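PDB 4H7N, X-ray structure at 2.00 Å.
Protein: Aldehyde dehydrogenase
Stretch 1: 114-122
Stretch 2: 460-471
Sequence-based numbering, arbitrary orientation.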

# COMPACT_ATOMS: atom_id res chain seq x y z
N SER A 114 -2.94 -25.85 -8.53
CA SER A 114 -4.02 -26.80 -8.44
C SER A 114 -4.36 -27.42 -9.78
O SER A 114 -5.21 -28.30 -9.85
N ILE A 115 -3.72 -26.98 -10.86
CA ILE A 115 -3.96 -27.60 -12.16
C ILE A 115 -2.67 -28.29 -12.63
O ILE A 115 -1.62 -27.65 -12.68
N PRO A 116 -2.75 -29.60 -12.97
CA PRO A 116 -1.48 -30.29 -13.16
C PRO A 116 -0.70 -29.84 -14.38
O PRO A 116 0.49 -30.04 -14.41
N PHE A 117 -1.35 -29.25 -15.40
CA PHE A 117 -0.63 -28.79 -16.60
C PHE A 117 -0.35 -27.28 -16.61
O PHE A 117 0.05 -26.73 -17.65
N ILE A 118 -0.57 -26.62 -15.48
CA ILE A 118 -0.20 -25.24 -15.31
C ILE A 118 0.81 -25.10 -14.17
O ILE A 118 0.52 -25.44 -13.00
N ALA A 119 1.97 -24.55 -14.51
CA ALA A 119 3.04 -24.27 -13.57
C ALA A 119 3.11 -22.75 -13.29
O ALA A 119 2.73 -21.96 -14.12
N LEU A 120 3.67 -22.37 -12.15
CA LEU A 120 3.73 -20.99 -11.72
C LEU A 120 5.17 -20.61 -11.43
O LEU A 120 5.88 -21.32 -10.69
N GLN A 121 5.64 -19.52 -12.03
CA GLN A 121 6.88 -18.89 -11.57
C GLN A 121 6.58 -17.49 -11.10
O GLN A 121 5.67 -16.86 -11.62
N GLN A 122 7.32 -17.01 -10.11
CA GLN A 122 7.15 -15.66 -9.58
C GLN A 122 8.43 -14.86 -9.78
O GLN A 122 9.52 -15.42 -9.73
N LEU A 460 2.16 -17.81 -15.36
CA LEU A 460 1.42 -19.05 -15.37
C LEU A 460 1.64 -19.75 -16.70
O LEU A 460 1.29 -19.24 -17.75
N ILE A 461 2.19 -20.96 -16.61
CA ILE A 461 2.77 -21.64 -17.75
C ILE A 461 2.04 -22.91 -18.10
O ILE A 461 1.96 -23.84 -17.30
N LYS A 462 1.52 -22.97 -19.31
CA LYS A 462 0.88 -24.15 -19.81
C LYS A 462 1.97 -25.13 -20.29
O LYS A 462 2.67 -24.86 -21.24
N THR A 463 2.13 -26.24 -19.59
CA THR A 463 3.16 -27.22 -19.92
C THR A 463 2.69 -28.39 -20.84
O THR A 463 3.51 -29.24 -21.17
N ASN A 464 1.42 -28.48 -21.24
CA ASN A 464 1.01 -29.63 -22.06
C ASN A 464 0.55 -29.15 -23.42
O ASN A 464 0.65 -27.98 -23.72
N SER A 465 0.01 -30.06 -24.24
CA SER A 465 -0.30 -29.73 -25.63
C SER A 465 -1.73 -29.93 -26.08
O SER A 465 -2.03 -29.70 -27.24
N THR A 466 -2.60 -30.35 -25.19
CA THR A 466 -4.00 -30.45 -25.55
C THR A 466 -4.74 -29.21 -25.08
O THR A 466 -4.24 -28.44 -24.27
N SER A 467 -5.94 -29.02 -25.62
CA SER A 467 -6.82 -27.92 -25.28
C SER A 467 -7.05 -27.81 -23.78
O SER A 467 -7.15 -28.81 -23.08
N ASP A 468 -7.11 -26.57 -23.30
CA ASP A 468 -7.61 -26.31 -21.97
C ASP A 468 -9.09 -26.67 -21.98
O ASP A 468 -9.81 -26.34 -22.94
N PRO A 469 -9.57 -27.33 -20.91
CA PRO A 469 -10.97 -27.77 -20.94
C PRO A 469 -11.99 -26.65 -21.00
O PRO A 469 -13.10 -26.88 -21.43
N TRP A 470 -11.61 -25.44 -20.58
CA TRP A 470 -12.52 -24.30 -20.56
C TRP A 470 -12.62 -23.53 -21.88
O TRP A 470 -13.50 -22.69 -22.03
N TRP A 471 -11.73 -23.81 -22.82
CA TRP A 471 -11.84 -23.21 -24.15
C TRP A 471 -13.14 -23.60 -24.91
O TRP A 471 -13.90 -24.41 -24.46

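The backbone pairing sets the faces on which the strand side chains lie. Strand 118-122 runs antiparallel to strand 460-462, with 148° between their directions, and Ala119 and Ile461 form the hydrogen-bonded pair: Ala119 N to Ile461 O is 2.9 Å and Ile461 N to Ala119 O is 2.7 Å, with N-H...O angles of 167° and 161°. Just outside the paired strands, on the far side of the Ile118-Lys462 pair from Ala119, Thr463 N donates to Phe117 O at 2.9 Å and 166°. The Thr463 side chain, chi1 p, adds a second donor to that carbonyl, OG1 to Phe117 O at 3.2 Å.

Alternation along the strands sorts the apolar contacts onto two faces. Ile118, Leu120, Leu460 and Lys462 share one. There Leu120 (t, p) brings CD1 to 3.6 Å from CD2 of Leu460 (m, t), and the same Leu460 CD2 lies 4.1 Å from Ile118 CG2, so one methyl meets both neighbours on the opposing strand. Ile118 (m, m) also places CD1 4.1 Å from Lys462 CB. On the other face, the small Ala119 leaves CB 4.3 Å from CB of Ile461 (m, t) and 4.1 Å from CG2 of Thr463. Gln121, with chi1 m and chi2 t, reaches the end of Ile461, its NE2 3.5 Å from CD1; this is a packing contact, since a methyl offers no acceptor.

Aromatic packing is centred on Phe117, which points toward the second stretch and has the largest area covered across the contact, 129 Å². Its chi1 of 51° (p) and chi2 of 90° carry the ring to the second stretch, with Phe117 CZ 3.8 Å from Pro469 CD and Phe117 CE1 4.0 Å from Trp470 CH2. Trp470 has nearly the same rotamer, chi1 47° and chi2 89°; its CA-to-CB bond points sideways, but the indole end comes nearer, and CH2 also meets Ile115 CD1 at 3.9 Å. Ile115 (m, t) itself points toward the second stretch. Both ring contacts of Trp470 are oblique.

The polar side-chain cluster lies within the second stretch, beside the Phe117 ring. Lys462 is extended through chi3 (t, t, t) and turns at chi4 (p). Its NZ donates to Asn464 OD1 at 2.7 Å and Thr466 O at 2.8 Å, and forms a salt bridge with Asp468 OD1 at 2.7 Å. Phe117 packs against this cluster without hydrogen bonding to it: CD1 is 4.1 Å from Lys462 NZ, CE1 is 3.4 Å from Asp468 OD1, and CB is 3.4 Å from Asn464 CG.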

# COMPACT_ATOMS: atom_id res chain seq x y z
CB SER A 114 -5.27 -26.11 -7.93
OG SER A 114 -5.68 -25.07 -8.80
CB ILE A 115 -4.49 -26.54 -13.15
CG1 ILE A 115 -5.78 -25.94 -12.57
CG2 ILE A 115 -4.73 -27.14 -14.52
CD1 ILE A 115 -6.53 -25.09 -13.53
CB PRO A 116 -1.85 -31.78 -13.25
CG PRO A 116 -3.31 -31.83 -13.40
CD PRO A 116 -3.91 -30.50 -13.06
CB PHE A 117 -1.37 -29.16 -17.88
CG PHE A 117 -2.81 -28.76 -17.89
CD1 PHE A 117 -3.20 -27.53 -18.39
CD2 PHE A 117 -3.80 -29.63 -17.45
CE1 PHE A 117 -4.54 -27.16 -18.43
CE2 PHE A 117 -5.14 -29.28 -17.48
CZ PHE A 117 -5.51 -28.04 -17.97
CB ILE A 118 -1.40 -24.31 -14.96
CG1 ILE A 118 -2.57 -24.40 -15.95
CG2 ILE A 118 -0.94 -22.86 -14.85
CD1 ILE A 118 -2.23 -24.01 -17.39
CB ALA A 119 4.35 -24.74 -14.16
CB LEU A 120 2.87 -20.83 -10.45
CG LEU A 120 3.00 -19.46 -9.75
CD1 LEU A 120 2.38 -18.34 -10.57
CD2 LEU A 120 2.37 -19.52 -8.37
CB GLN A 121 7.93 -18.84 -12.67
CG GLN A 121 8.56 -20.19 -12.97
CD GLN A 121 9.46 -20.14 -14.19
OE1 GLN A 121 10.12 -19.13 -14.44
NE2 GLN A 121 9.47 -21.22 -14.97
CB GLN A 122 6.82 -15.71 -8.10
CG GLN A 122 5.54 -16.48 -7.73
CD GLN A 122 4.24 -15.61 -7.78
OE1 GLN A 122 3.15 -16.08 -7.43
NE2 GLN A 122 4.37 -14.36 -8.21
CB LEU A 460 -0.07 -18.79 -15.17
CG LEU A 460 -0.39 -18.26 -13.77
CD1 LEU A 460 -1.76 -17.59 -13.69
CD2 LEU A 460 -0.28 -19.39 -12.75
CB ILE A 461 4.23 -21.98 -17.46
CG1 ILE A 461 4.99 -20.69 -17.13
CG2 ILE A 461 4.85 -22.69 -18.65
CD1 ILE A 461 6.29 -20.87 -16.41
CB LYS A 462 -0.10 -23.81 -20.92
CG LYS A 462 -0.85 -25.04 -21.44
CD LYS A 462 -1.71 -24.66 -22.62
CE LYS A 462 -2.29 -25.88 -23.32
NZ LYS A 462 -3.12 -26.70 -22.39
CB THR A 463 3.71 -27.87 -18.63
OG1 THR A 463 2.65 -28.57 -17.98
CG2 THR A 463 4.28 -26.81 -17.67
CB ASN A 464 -0.09 -30.45 -21.36
CG ASN A 464 -1.38 -29.67 -21.23
OD1 ASN A 464 -1.38 -28.41 -21.23
ND2 ASN A 464 -2.50 -30.38 -21.13
CB SER A 465 0.63 -30.52 -26.57
OG SER A 465 1.82 -29.78 -26.68
CB THR A 466 -4.62 -31.71 -24.96
OG1 THR A 466 -4.38 -31.70 -23.56
CG2 THR A 466 -3.99 -32.95 -25.55
CB SER A 467 -8.18 -28.14 -25.93
OG SER A 467 -8.04 -28.04 -27.31
CB ASP A 468 -7.44 -24.84 -21.59
CG ASP A 468 -6.00 -24.44 -21.26
OD1 ASP A 468 -5.13 -25.32 -21.17
OD2 ASP A 468 -5.76 -23.22 -21.05
CB PRO A 469 -11.13 -28.59 -19.63
CG PRO A 469 -9.91 -28.34 -18.80
CD PRO A 469 -8.85 -27.74 -19.69
CB TRP A 470 -12.15 -23.33 -19.43
CG TRP A 470 -10.70 -22.98 -19.33
CD1 TRP A 470 -10.07 -21.96 -19.97
CD2 TRP A 470 -9.70 -23.66 -18.57
NE1 TRP A 470 -8.73 -21.96 -19.65
CE2 TRP A 470 -8.48 -22.97 -18.76
CE3 TRP A 470 -9.72 -24.78 -17.72
CZ2 TRP A 470 -7.28 -23.36 -18.15
CZ3 TRP A 470 -8.53 -25.19 -17.13
CH2 TRP A 470 -7.31 -24.47 -17.35
CB TRP A 471 -10.63 -23.58 -25.02
CG TRP A 471 -9.37 -23.04 -24.54
CD1 TRP A 471 -9.20 -22.08 -23.59
CD2 TRP A 471 -8.06 -23.40 -24.99
NE1 TRP A 471 -7.87 -21.84 -23.41
CE2 TRP A 471 -7.15 -22.64 -24.25
CE3 TRP A 471 -7.58 -24.30 -25.94
CZ2 TRP A 471 -5.77 -22.75 -24.42
CZ3 TRP A 471 -6.18 -24.40 -26.11
CH2 TRP A 471 -5.30 -23.64 -25.35